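Local coordinates for inorganic pyrophosphatase (Shewanella sp. AS-11, PDB 6LL8), which probably catalyses the hydrolysis of inorganic diphosphate to two phosphates, using divalent metal ions such as manganese or magnesium, at residues 117-122 and 157-162; 140-145 and 177-182; 250-255 and 259-264. All coordinates share one frame; numbering follows the deposited sequence. Where two conformers were deposited one is given.

How the interactions relate
Interactions 1 and 2 share the helical layer of the N-terminal DHH domain, their centres about 13 Å apart, and they alternate along the chain: 117-122, 140-145, 157-162, 177-182. Helix 134-147 joins them directly, since N118, T119 and K122 pack on M140, A143 and I144. Interaction 3 comes later, as a beta hairpin in the mixed sheet of the DHHA2 domain, its centre about 25 Å from interaction 1 and 21 Å from interaction 2, without touching either. The imidodiphosphate site draws residues from both domains, among them D147 from the first and K204, R294 and K295 from the second. Interactions 1 and 3 thus approach the same cleft from different domains.

Interaction 1 (117-122 and 157-162); sequences SNTVIK and TTADIR. Unlike the reference sequence in segment 117-122: S117 (reference Arg).
T119 and D160 join the two helices by a single short bond: T119 OG1 donates to D160 OD1 at 2.7 Å. The hydroxyl comes to the anti side of that oxygen, 23° out of the carboxylate plane, and the two side chains cross at about a right angle. T119 puts OG1 beside its own backbone N and CG2 anti to that nitrogen (chi1 -60°), so one branch serves the polar contact while the methyl turns to the neighbouring residue. CG2 of T119 rests on the backbone carbonyl and the CB of A159, 3.9 Å from A159 O and 4.2 Å from A159 CB. The backbones are close here, T119 CA to D160 CA being 5.7 Å.

The other oxygen, OD2, binds mainly the start of its own helix. T157 is the N-cap of helix 158-171, and D160 stands in the first turn. T157 N donates to D160 OD2 at 2.9 Å, meeting the anti lone pair of that oxygen, while T157 OG1 reaches D160 OD2 at 2.8 Å from well above the plane, 51° out of it. G115 N, just ahead of helix 117-128, adds a third donor to the same oxygen. Four donors thus grip one buried carboxylate and fix its rotation, and its place at a helix N-terminus would be expected to steady a negative charge.

The pair lies close to the metal centre of the DHH-family phosphoesterase fold. The D160 side chain is about 6 Å from that of H95 and about 9 Å from a bound magnesium ion. Just before T119 on the same helix, S117 and N118 hold metal ligands: S117 N and N118 ND2 each donate to a carboxylate oxygen of D15, and S117 OG bonds D73 OD1. I144 of helix 134-147 packs against T119.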
ATOM      1  N   SER A 117      -4.644  -7.000  -1.515  1.00  7.56           N
ATOM      2  CA  SER A 117      -5.573  -6.930  -2.648  1.00  7.38           C
ATOM      3  C   SER A 117      -5.387  -8.126  -3.562  1.00  7.33           C
ATOM      4  O   SER A 117      -6.362  -8.606  -4.169  1.00  8.08           O
ATOM      5  CB  SER A 117      -5.377  -5.669  -3.462  1.00  8.73           C
ATOM      6  OG  SER A 117      -5.594  -4.486  -2.731  1.00  8.97           O
ATOM      7  N   ASN A 118      -4.172  -8.611  -3.725  1.00  7.34           N
ATOM      8  CA  ASN A 118      -3.901  -9.743  -4.634  1.00  7.84           C
ATOM      9  C   ASN A 118      -4.534 -11.027  -4.122  1.00  7.91           C
ATOM     10  O   ASN A 118      -4.783 -11.911  -4.959  1.00  8.41           O
ATOM     11  CB  ASN A 118      -2.408  -9.899  -4.935  1.00  8.24           C
ATOM     12  CG  ASN A 118      -1.937  -9.000  -6.056  1.00  9.19           C
ATOM     13  OD1 ASN A 118      -2.045  -9.407  -7.220  1.00 12.20           O
ATOM     14  ND2 ASN A 118      -1.524  -7.773  -5.759  1.00  9.62           N
ATOM     15  N   THR A 119      -4.817 -11.144  -2.831  1.00  7.38           N
ATOM     16  CA  THR A 119      -5.605 -12.296  -2.319  1.00  7.83           C
ATOM     17  C   THR A 119      -6.995 -12.250  -2.939  1.00  7.83           C
ATOM     18  O   THR A 119      -7.555 -13.299  -3.341  1.00  8.78           O
ATOM     19  CB  THR A 119      -5.615 -12.294  -0.804  1.00  8.45           C
ATOM     20  OG1 THR A 119      -4.254 -12.405  -0.390  1.00  9.06           O
ATOM     21  CG2 THR A 119      -6.452 -13.401  -0.214  1.00  9.67           C
ATOM     22  N   VAL A 120      -7.582 -11.063  -2.991  1.00  7.52           N
ATOM     23  CA  VAL A 120      -8.922 -10.891  -3.593  1.00  7.60           C
ATOM     24  C   VAL A 120      -8.831 -11.112  -5.108  1.00  7.57           C
ATOM     25  O   VAL A 120      -9.712 -11.741  -5.700  1.00  8.32           O
ATOM     26  CB  VAL A 120      -9.499  -9.517  -3.253  1.00  7.83           C
ATOM     27  CG1 VAL A 120     -10.947  -9.448  -3.746  1.00  8.58           C
ATOM     28  CG2 VAL A 120      -9.433  -9.226  -1.770  1.00  9.12           C
ATOM     29  N   ILE A 121      -7.793 -10.621  -5.779  1.00  7.64           N
ATOM     30  CA  ILE A 121      -7.659 -10.872  -7.220  1.00  7.72           C
ATOM     31  C   ILE A 121      -7.556 -12.373  -7.467  1.00  7.68           C
ATOM     32  O   ILE A 121      -8.140 -12.847  -8.435  1.00  8.91           O
ATOM     33  CB  ILE A 121      -6.480 -10.063  -7.781  1.00  7.72           C
ATOM     34  CG1 ILE A 121      -6.751  -8.566  -7.635  1.00  7.87           C
ATOM     35  CG2 ILE A 121      -6.218 -10.438  -9.221  1.00  8.82           C
ATOM     36  CD1 ILE A 121      -5.559  -7.677  -7.928  1.00  8.27           C
ATOM     37  N   LYS A 122      -6.885 -13.131  -6.617  1.00  8.00           N
ATOM     38  CA  LYS A 122      -6.845 -14.599  -6.806  1.00  9.01           C
ATOM     39  C   LYS A 122      -8.266 -15.142  -6.728  1.00  8.87           C
ATOM     40  O   LYS A 122      -8.618 -16.029  -7.521  1.00  9.91           O
ATOM     41  CB  LYS A 122      -5.894 -15.211  -5.785  1.00 10.48           C
ATOM     42  CG  LYS A 122      -5.381 -16.578  -6.147  1.00 15.27           C
ATOM     43  CD  LYS A 122      -6.246 -17.692  -5.886  1.00 16.77           C
ATOM     44  CE  LYS A 122      -5.517 -18.998  -6.230  1.00 17.78           C
ATOM     45  NZ  LYS A 122      -6.417 -20.094  -5.891  1.00 18.59           N
ATOM     46  N   THR A 157      -4.812 -13.097   7.075  1.00  9.34           N
ATOM     47  CA  THR A 157      -5.883 -14.061   7.323  1.00  9.87           C
ATOM     48  C   THR A 157      -5.468 -15.411   6.770  1.00 10.29           C
ATOM     49  O   THR A 157      -4.553 -15.537   5.979  1.00 10.36           O
ATOM     50  CB  THR A 157      -7.202 -13.616   6.682  1.00 10.99           C
ATOM     51  OG1 THR A 157      -7.104 -13.723   5.264  1.00 11.74           O
ATOM     52  CG2 THR A 157      -7.588 -12.208   7.084  1.00 11.21           C
ATOM     53  N   THR A 158      -6.210 -16.445   7.145  1.00 11.35           N
ATOM     54  CA  THR A 158      -6.029 -17.791   6.570  0.70 12.64           C
ATOM     55  C   THR A 158      -6.123 -17.734   5.042  1.00 11.13           C
ATOM     56  O   THR A 158      -5.373 -18.421   4.357  1.00 12.76           O
ATOM     57  CB  THR A 158      -7.079 -18.749   7.129  0.70 15.39           C
ATOM     58  OG1 THR A 158      -6.963 -18.721   8.558  0.70 18.16           O
ATOM     59  CG2 THR A 158      -6.895 -20.139   6.575  0.70 17.67           C
ATOM     60  N   ALA A 159      -7.016 -16.906   4.509  1.00 12.03           N
ATOM     61  CA  ALA A 159      -7.144 -16.794   3.043  1.00 12.29           C
ATOM     62  C   ALA A 159      -5.843 -16.336   2.400  1.00 10.45           C
ATOM     63  O   ALA A 159      -5.490 -16.820   1.345  1.00 10.58           O
ATOM     64  CB  ALA A 159      -8.275 -15.892   2.655  1.00 13.82           C
ATOM     65  N   ASP A 160      -5.154 -15.396   3.036  1.00  9.51           N
ATOM     66  CA  ASP A 160      -3.880 -14.896   2.475  1.00  9.15           C
ATOM     67  C   ASP A 160      -2.824 -16.001   2.479  1.00  9.21           C
ATOM     68  O   ASP A 160      -2.080 -16.147   1.507  1.00  9.20           O
ATOM     69  CB  ASP A 160      -3.342 -13.710   3.265  1.00  9.04           C
ATOM     70  CG  ASP A 160      -4.292 -12.526   3.270  1.00  9.13           C
ATOM     71  OD1 ASP A 160      -4.402 -11.852   2.214  1.00 10.25           O
ATOM     72  OD2 ASP A 160      -4.940 -12.293   4.327  1.00  9.77           O
ATOM     73  N   ILE A 161      -2.751 -16.770   3.551  1.00  9.51           N
ATOM     74  CA  ILE A 161      -1.757 -17.858   3.679  1.00  9.88           C
ATOM     75  C   ILE A 161      -2.046 -18.917   2.633  1.00  9.97           C
ATOM     76  O   ILE A 161      -1.126 -19.352   1.911  1.00 11.20           O
ATOM     77  CB  ILE A 161      -1.735 -18.412   5.094  1.00 11.00           C
ATOM     78  CG1 ILE A 161      -1.286 -17.336   6.075  1.00 11.88           C
ATOM     79  CG2 ILE A 161      -0.821 -19.626   5.143  1.00 13.14           C
ATOM     80  CD1 ILE A 161      -1.408 -17.704   7.527  1.00 14.62           C
ATOM     81  N   ARG A 162      -3.304 -19.344   2.532  1.00 10.73           N
ATOM     82  CA  ARG A 162      -3.672 -20.373   1.540  0.80 11.23           C
ATOM     83  C   ARG A 162      -3.381 -19.860   0.137  1.00 10.64           C
ATOM     84  O   ARG A 162      -2.919 -20.625  -0.715  1.00 11.15           O
ATOM     85  CB  ARG A 162      -5.145 -20.725   1.676  0.80 14.19           C
ATOM     86  CG  ARG A 162      -5.520 -21.471   2.953  0.80 17.89           C
ATOM     87  CD  ARG A 162      -6.944 -22.028   2.912  0.80 25.19           C
ATOM     88  NE  ARG A 162      -7.906 -21.006   2.488  0.80 31.25           N
ATOM     89  CZ  ARG A 162      -8.716 -20.310   3.284  0.80 30.44           C
ATOM     90  NH1 ARG A 162      -8.754 -20.551   4.581  0.80 39.47           N
ATOM     91  NH2 ARG A 162      -9.520 -19.399   2.772  0.80 34.16           N
TER

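Interaction 2 (140-145 and 177-182); sequences MMCAIL and KEVGMD
L145 and G180 mark the nearest approach of the two backbones, their CA atoms 5.4 Å apart. Helix segments 140-145 and 177-182 run at 67° to one another, with an axis separation of 9.5 Å. L145 points at the other helix and lays CD1 4.0 Å from G180 N, so a leucine branch rests directly on the glycine backbone.

The residue before G180, V179, makes its contacts with one methyl. Its CG1 lies anti to the backbone N (chi1 177°) and meets two sulfur-containing side chains: C142 SG at 3.7 Å and M141 CE at 4.1 Å. M141 comes across V179 at about a right angle, the bend at its chi3 (69°) carrying CE toward the valine. Further apolar groups close in around this contact: M183 touches C142 and L145, F176 touches M141, and V173 packs on V179.

The contact is van der Waals packing, and buried. It is ordinary helix-helix packing that ties helix 176-187 to helix 134-147, which itself packs on helices 117-128 and 158-171 and ends at the magnesium ligand D147.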
ATOM      1  N   MET A 140       2.036 -12.059  -7.749  1.00  8.11           N
ATOM      2  CA  MET A 140       0.915 -12.031  -6.803  1.00  8.55           C
ATOM      3  C   MET A 140       1.356 -12.558  -5.437  1.00  7.96           C
ATOM      4  O   MET A 140       1.045 -11.978  -4.396  1.00  8.84           O
ATOM      5  CB  MET A 140      -0.252 -12.845  -7.343  1.00  7.86           C
ATOM      6  CG  MET A 140      -0.929 -12.263  -8.584  1.00  8.39           C
ATOM      7  SD  MET A 140      -2.252 -13.296  -9.211  1.00  9.43           S
ATOM      8  CE  MET A 140      -3.481 -13.078  -7.936  1.00 11.21           C
ATOM      9  N   MET A 141       2.090 -13.659  -5.463  1.00  8.12           N
ATOM     10  CA  MET A 141       2.636 -14.255  -4.238  1.00  8.12           C
ATOM     11  C   MET A 141       3.487 -13.229  -3.494  1.00  8.28           C
ATOM     12  O   MET A 141       3.349 -13.058  -2.273  1.00  8.92           O
ATOM     13  CB  MET A 141       3.459 -15.471  -4.627  1.00  8.93           C
ATOM     14  CG  MET A 141       4.086 -16.207  -3.447  1.00  9.63           C
ATOM     15  SD  MET A 141       5.565 -17.153  -3.872  1.00 10.89           S
ATOM     16  CE  MET A 141       6.678 -15.799  -4.219  1.00 11.69           C
ATOM     17  N   CYS A 142       4.376 -12.566  -4.225  1.00  8.32           N
ATOM     18  CA  CYS A 142       5.262 -11.564  -3.597  1.00  8.49           C
ATOM     19  C   CYS A 142       4.425 -10.441  -2.998  1.00  8.29           C
ATOM     20  O   CYS A 142       4.728  -9.963  -1.884  1.00  8.96           O
ATOM     21  CB  CYS A 142       6.263 -11.000  -4.582  1.00  9.50           C
ATOM     22  SG  CYS A 142       7.556 -12.150  -5.057  1.00 10.65           S
ATOM     23  N   ALA A 143       3.433  -9.950  -3.725  1.00  8.36           N
ATOM     24  CA  ALA A 143       2.610  -8.862  -3.184  1.00  8.10           C
ATOM     25  C   ALA A 143       1.968  -9.261  -1.858  1.00  7.57           C
ATOM     26  O   ALA A 143       1.935  -8.445  -0.913  1.00  8.84           O
ATOM     27  CB  ALA A 143       1.547  -8.464  -4.171  1.00  9.90           C
ATOM     28  N   ILE A 144       1.476 -10.493  -1.746  1.00  7.61           N
ATOM     29  CA  ILE A 144       0.786 -10.915  -0.513  1.00  8.07           C
ATOM     30  C   ILE A 144       1.814 -11.052   0.608  1.00  8.21           C
ATOM     31  O   ILE A 144       1.529 -10.669   1.745  1.00  8.71           O
ATOM     32  CB  ILE A 144      -0.016 -12.204  -0.748  1.00  8.07           C
ATOM     33  CG1 ILE A 144      -1.053 -12.055  -1.865  1.00  8.40           C
ATOM     34  CG2 ILE A 144      -0.678 -12.633   0.562  1.00  8.69           C
ATOM     35  CD1 ILE A 144      -1.559 -13.352  -2.405  1.00 10.65           C
ATOM     36  N   LEU A 145       2.977 -11.615   0.319  1.00  8.70           N
ATOM     37  CA  LEU A 145       4.051 -11.701   1.327  1.00  9.63           C
ATOM     38  C   LEU A 145       4.441 -10.316   1.813  1.00 10.12           C
ATOM     39  O   LEU A 145       4.767 -10.135   2.993  1.00 10.70           O
ATOM     40  CB  LEU A 145       5.248 -12.425   0.724  1.00 10.60           C
ATOM     41  CG  LEU A 145       5.081 -13.925   0.558  1.00 11.57           C
ATOM     42  CD1 LEU A 145       6.141 -14.429  -0.408  1.00 13.08           C
ATOM     43  CD2 LEU A 145       5.154 -14.656   1.884  1.00 12.71           C
ATOM     44  N   LYS A 177       8.747 -18.096   2.165  1.00 10.62           N
ATOM     45  CA  LYS A 177       9.048 -17.175   3.287  1.00 11.04           C
ATOM     46  C   LYS A 177      10.405 -16.511   3.078  1.00 10.40           C
ATOM     47  O   LYS A 177      10.579 -15.368   3.525  1.00 11.07           O
ATOM     48  CB  LYS A 177       8.974 -17.883   4.636  1.00 12.41           C
ATOM     49  CG  LYS A 177       7.541 -18.243   5.017  1.00 14.60           C
ATOM     50  CD  LYS A 177       7.441 -18.860   6.391  1.00 19.30           C
ATOM     51  CE  LYS A 177       6.058 -19.385   6.647  1.00 24.06           C
ATOM     52  NZ  LYS A 177       5.988 -20.168   7.899  1.00 32.90           N
ATOM     53  N   GLU A 178      11.363 -17.184   2.446  1.00 10.92           N
ATOM     54  CA  GLU A 178      12.662 -16.537   2.135  1.00 11.00           C
ATOM     55  C   GLU A 178      12.505 -15.503   1.042  1.00 10.58           C
ATOM     56  O   GLU A 178      13.235 -14.506   1.089  1.00 11.67           O
ATOM     57  CB  GLU A 178      13.734 -17.569   1.839  1.00 12.04           C
ATOM     58  CG  GLU A 178      14.376 -18.069   3.109  1.00 13.09           C
ATOM     59  CD  GLU A 178      15.151 -17.007   3.874  1.00 13.86           C
ATOM     60  OE1 GLU A 178      14.702 -16.626   4.951  1.00 17.18           O
ATOM     61  OE2 GLU A 178      16.193 -16.527   3.361  1.00 13.81           O
ATOM     62  N   VAL A 179      11.617 -15.690   0.081  1.00 10.17           N
ATOM     63  CA  VAL A 179      11.321 -14.608  -0.868  1.00 10.33           C
ATOM     64  C   VAL A 179      10.773 -13.414  -0.070  1.00 10.37           C
ATOM     65  O   VAL A 179      11.176 -12.289  -0.330  1.00 10.76           O
ATOM     66  CB  VAL A 179      10.371 -15.065  -1.987  1.00 10.77           C
ATOM     67  CG1 VAL A 179      10.029 -13.902  -2.901  1.00 11.59           C
ATOM     68  CG2 VAL A 179      10.983 -16.210  -2.785  1.00 11.93           C
ATOM     69  N   GLY A 180       9.895 -13.667   0.890  1.00 10.52           N
ATOM     70  CA  GLY A 180       9.369 -12.628   1.783  1.00 10.94           C
ATOM     71  C   GLY A 180      10.503 -11.881   2.434  1.00  9.85           C
ATOM     72  O   GLY A 180      10.536 -10.640   2.427  1.00 10.47           O
ATOM     73  N   MET A 181      11.432 -12.604   3.053  1.00  9.82           N
ATOM     74  CA  MET A 181      12.535 -11.949   3.758  1.00  9.83           C
ATOM     75  C   MET A 181      13.398 -11.166   2.767  1.00  9.69           C
ATOM     76  O   MET A 181      13.844 -10.078   3.103  1.00 10.73           O
ATOM     77  CB  MET A 181      13.333 -12.971   4.548  1.00 11.04           C
ATOM     78  CG  MET A 181      14.332 -12.295   5.466  1.00 14.27           C
ATOM     79  SD  MET A 181      13.605 -11.160   6.689  1.00 17.82           S
ATOM     80  CE  MET A 181      12.635 -12.292   7.649  1.00 19.94           C
ATOM     81  N   ASP A 182      13.626 -11.704   1.575  1.00  9.87           N
ATOM     82  CA  ASP A 182      14.409 -10.984   0.549  1.00 10.17           C
ATOM     83  C   ASP A 182      13.797  -9.601   0.332  1.00 10.11           C
ATOM     84  O   ASP A 182      14.510  -8.598   0.203  1.00 10.03           O
ATOM     85  CB  ASP A 182      14.441 -11.725  -0.771  1.00 11.68           C
ATOM     86  CG  ASP A 182      15.342 -12.925  -0.811  1.00 15.27           C
ATOM     87  OD1 ASP A 182      16.069 -13.122   0.148  1.00 14.76           O
ATOM     88  OD2 ASP A 182      15.192 -13.679  -1.774  1.00 23.92           O
TER

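Interaction 3 (250-255 and 259-264); sequences LLLLTD and EGSEML
L253 and E262 pair at the middle of the antiparallel hairpin formed by strands 248-255 and 260-267 in the mixed sheet of the DHHA2 domain, and a G1 beta bulge closes the turn. L253 N reaches E262 O at 2.8 Å, nearly straight, and E262 N returns to L253 O; L251 and L264 form the next hydrogen-bonded pair. At the turn, D255 N donates to G260 O at 2.9 Å, almost along the C=O axis. D255 O receives G260 N at 3.3 Å and, weakly, E259 N; two residues thus face one, with E259 in a left-handed backbone conformation (phi 58°).

The two faces differ. On one, L251 and L264 lie side by side, CD2 of L251 4.1 Å from CD1 of L264; L253 and L264 also pack on helix 230-243. E262 runs alongside L253, its carboxylate in a salt bridge with K230. On the other face M263, bent at chi3 (-84°), sets CE against L252 CD2 at 3.8 Å and SD against L250 CD1 at 4.0 Å.

Nearer the turn on that second face, T254 OG1 donates to S261 OG at 2.7 Å. T254 carries OG1 beside its own backbone N (chi1 -60°), where it also bonds the side-chain amide of Q217, while S261 OG bonds V291 O. A valine in place of T254 would probably leave Q217 NE2 without this acceptor and cost S261 OG one of its two partners. L252, on the same face, is about 7 Å from the bound imidodiphosphate, consistent with this face lying on the side of the active-site cleft. The run of two buried hydroxyls from Q217 therefore adds to the backbone bonds between the strands and reaches on to the loop at V291.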
ATOM      1  N   LEU A 250       2.763  12.068   9.776  1.00 10.09           N
ATOM      2  CA  LEU A 250       3.237  10.975  10.639  1.00  9.78           C
ATOM      3  C   LEU A 250       4.150  10.107   9.798  1.00  9.65           C
ATOM      4  O   LEU A 250       3.849   9.843   8.631  1.00 10.80           O
ATOM      5  CB  LEU A 250       2.046  10.138  11.129  1.00 10.81           C
ATOM      6  CG  LEU A 250       0.846  10.920  11.650  1.00 13.72           C
ATOM      7  CD1 LEU A 250      -0.236   9.925  12.052  1.00 14.77           C
ATOM      8  CD2 LEU A 250       1.206  11.895  12.759  1.00 16.23           C
ATOM      9  N   LEU A 251       5.230   9.637  10.398  1.00  9.60           N
ATOM     10  CA  LEU A 251       6.127   8.678   9.708  1.00  9.38           C
ATOM     11  C   LEU A 251       6.342   7.499  10.628  1.00  9.02           C
ATOM     12  O   LEU A 251       6.892   7.657  11.714  1.00 10.42           O
ATOM     13  CB  LEU A 251       7.441   9.331   9.298  1.00 10.15           C
ATOM     14  CG  LEU A 251       8.448   8.415   8.606  1.00 10.33           C
ATOM     15  CD1 LEU A 251       7.897   7.869   7.301  1.00 11.82           C
ATOM     16  CD2 LEU A 251       9.757   9.139   8.352  1.00 11.54           C
ATOM     17  N   LEU A 252       5.932   6.332  10.177  1.00  9.07           N
ATOM     18  CA  LEU A 252       6.131   5.065  10.890  1.00  9.38           C
ATOM     19  C   LEU A 252       7.449   4.447  10.501  1.00  9.50           C
ATOM     20  O   LEU A 252       7.682   4.160   9.320  1.00 10.38           O
ATOM     21  CB  LEU A 252       5.009   4.095  10.510  1.00  9.57           C
ATOM     22  CG  LEU A 252       3.602   4.485  10.945  1.00 10.38           C
ATOM     23  CD1 LEU A 252       2.584   3.831  10.024  1.00 11.58           C
ATOM     24  CD2 LEU A 252       3.357   4.075  12.390  1.00 12.30           C
ATOM     25  N   LEU A 253       8.314   4.261  11.479  1.00  9.38           N
ATOM     26  CA  LEU A 253       9.575   3.507  11.293  1.00  9.00           C
ATOM     27  C   LEU A 253       9.278   2.129  11.893  1.00  9.11           C
ATOM     28  O   LEU A 253       9.159   1.978  13.117  1.00 10.23           O
ATOM     29  CB  LEU A 253      10.730   4.208  12.010  1.00 10.39           C
ATOM     30  CG  LEU A 253      10.927   5.677  11.669  1.00 11.40           C
ATOM     31  CD1 LEU A 253      12.116   6.227  12.450  1.00 13.87           C
ATOM     32  CD2 LEU A 253      11.128   5.886  10.174  1.00 12.14           C
ATOM     33  N   THR A 254       9.051   1.150  11.035  1.00  9.12           N
ATOM     34  CA  THR A 254       8.460  -0.136  11.419  1.00  9.05           C
ATOM     35  C   THR A 254       9.527  -1.214  11.364  1.00  9.29           C
ATOM     36  O   THR A 254      10.096  -1.470  10.319  1.00 10.58           O
ATOM     37  CB  THR A 254       7.288  -0.471  10.521  1.00  9.52           C
ATOM     38  OG1 THR A 254       6.305   0.560  10.650  1.00  9.35           O
ATOM     39  CG2 THR A 254       6.705  -1.822  10.847  1.00 10.14           C
ATOM     40  N   ASP A 255       9.773  -1.854  12.510  1.00  9.69           N
ATOM     41  CA  ASP A 255      10.732  -2.959  12.626  1.00 10.62           C
ATOM     42  C   ASP A 255       9.942  -4.250  12.527  1.00  9.77           C
ATOM     43  O   ASP A 255       9.133  -4.551  13.418  1.00 11.04           O
ATOM     44  CB  ASP A 255      11.469  -2.807  13.953  1.00 13.15           C
ATOM     45  CG  ASP A 255      12.571  -3.812  14.158  1.00 14.51           C
ATOM     46  OD1 ASP A 255      12.316  -4.991  13.887  1.00 13.21           O
ATOM     47  OD2 ASP A 255      13.718  -3.368  14.533  1.00 18.01           O
ATOM     48  N   GLU A 259       8.404  -6.289  15.543  1.00 12.50           N
ATOM     49  CA  GLU A 259       6.963  -6.144  15.267  1.00 12.46           C
ATOM     50  C   GLU A 259       6.404  -4.936  16.015  1.00 13.95           C
ATOM     51  O   GLU A 259       5.388  -5.030  16.720  1.00 18.43           O
ATOM     52  CB  GLU A 259       6.194  -7.416  15.584  1.00 13.10           C
ATOM     53  CG  GLU A 259       6.683  -8.610  14.783  1.00 14.10           C
ATOM     54  CD  GLU A 259       5.892  -9.890  14.898  1.00 17.12           C
ATOM     55  OE1 GLU A 259       4.788  -9.833  15.423  1.00 20.86           O
ATOM     56  OE2 GLU A 259       6.439 -10.943  14.536  1.00 21.63           O
ATOM     57  N   GLY A 260       6.987  -3.782  15.798  1.00 11.10           N
ATOM     58  CA  GLY A 260       6.472  -2.519  16.337  1.00 11.25           C
ATOM     59  C   GLY A 260       6.993  -1.356  15.535  1.00 10.31           C
ATOM     60  O   GLY A 260       7.848  -1.545  14.633  1.00 10.95           O
ATOM     61  N   SER A 261       6.480  -0.169  15.826  1.00  9.86           N
ATOM     62  CA  SER A 261       6.838   1.031  15.051  1.00 10.00           C
ATOM     63  C   SER A 261       7.168   2.181  15.975  1.00 10.52           C
ATOM     64  O   SER A 261       6.438   2.403  16.951  1.00 11.26           O
ATOM     65  CB  SER A 261       5.688   1.458  14.145  1.00  9.87           C
ATOM     66  OG  SER A 261       5.356   0.469  13.182  1.00 10.59           O
ATOM     67  N   GLU A 262       8.162   2.971  15.585  1.00 10.89           N
ATOM     68  CA  GLU A 262       8.323   4.307  16.167  1.00 11.42           C
ATOM     69  C   GLU A 262       7.609   5.280  15.242  1.00 10.75           C
ATOM     70  O   GLU A 262       7.943   5.300  14.046  1.00 13.67           O
ATOM     71  CB  GLU A 262       9.800   4.645  16.313  1.00 13.26           C
ATOM     72  CG  GLU A 262       9.976   5.989  16.985  1.00 15.58           C
ATOM     73  CD  GLU A 262      11.379   6.385  17.321  1.00 18.20           C
ATOM     74  OE1 GLU A 262      12.203   6.288  16.439  1.00 21.46           O
ATOM     75  OE2 GLU A 262      11.593   6.838  18.442  1.00 21.03           O
ATOM     76  N   MET A 263       6.719   6.078  15.767  1.00 10.19           N
ATOM     77  CA  MET A 263       6.035   7.082  14.964  1.00 10.64           C
ATOM     78  C   MET A 263       6.630   8.442  15.235  1.00 10.12           C
ATOM     79  O   MET A 263       6.706   8.870  16.380  1.00 11.42           O
ATOM     80  CB  MET A 263       4.542   7.107  15.273  1.00 11.36           C
ATOM     81  CG  MET A 263       3.755   8.054  14.390  1.00 12.51           C
ATOM     82  SD  MET A 263       2.021   8.223  14.860  1.00 13.98           S
ATOM     83  CE  MET A 263       1.342   6.790  14.027  1.00 14.18           C
ATOM     84  N   LEU A 264       7.046   9.113  14.179  1.00 10.76           N
ATOM     85  CA  LEU A 264       7.483  10.520  14.195  1.00 11.03           C
ATOM     86  C   LEU A 264       6.254  11.360  13.862  1.00 10.67           C
ATOM     87  O   LEU A 264       5.559  11.034  12.871  1.00 11.29           O
ATOM     88  CB  LEU A 264       8.606  10.761  13.193  1.00 11.97           C
ATOM     89  CG  LEU A 264       9.798   9.811  13.254  1.00 13.70           C
ATOM     90  CD1 LEU A 264      10.844  10.188  12.213  1.00 14.96           C
ATOM     91  CD2 LEU A 264      10.402   9.742  14.629  1.00 15.54           C
TER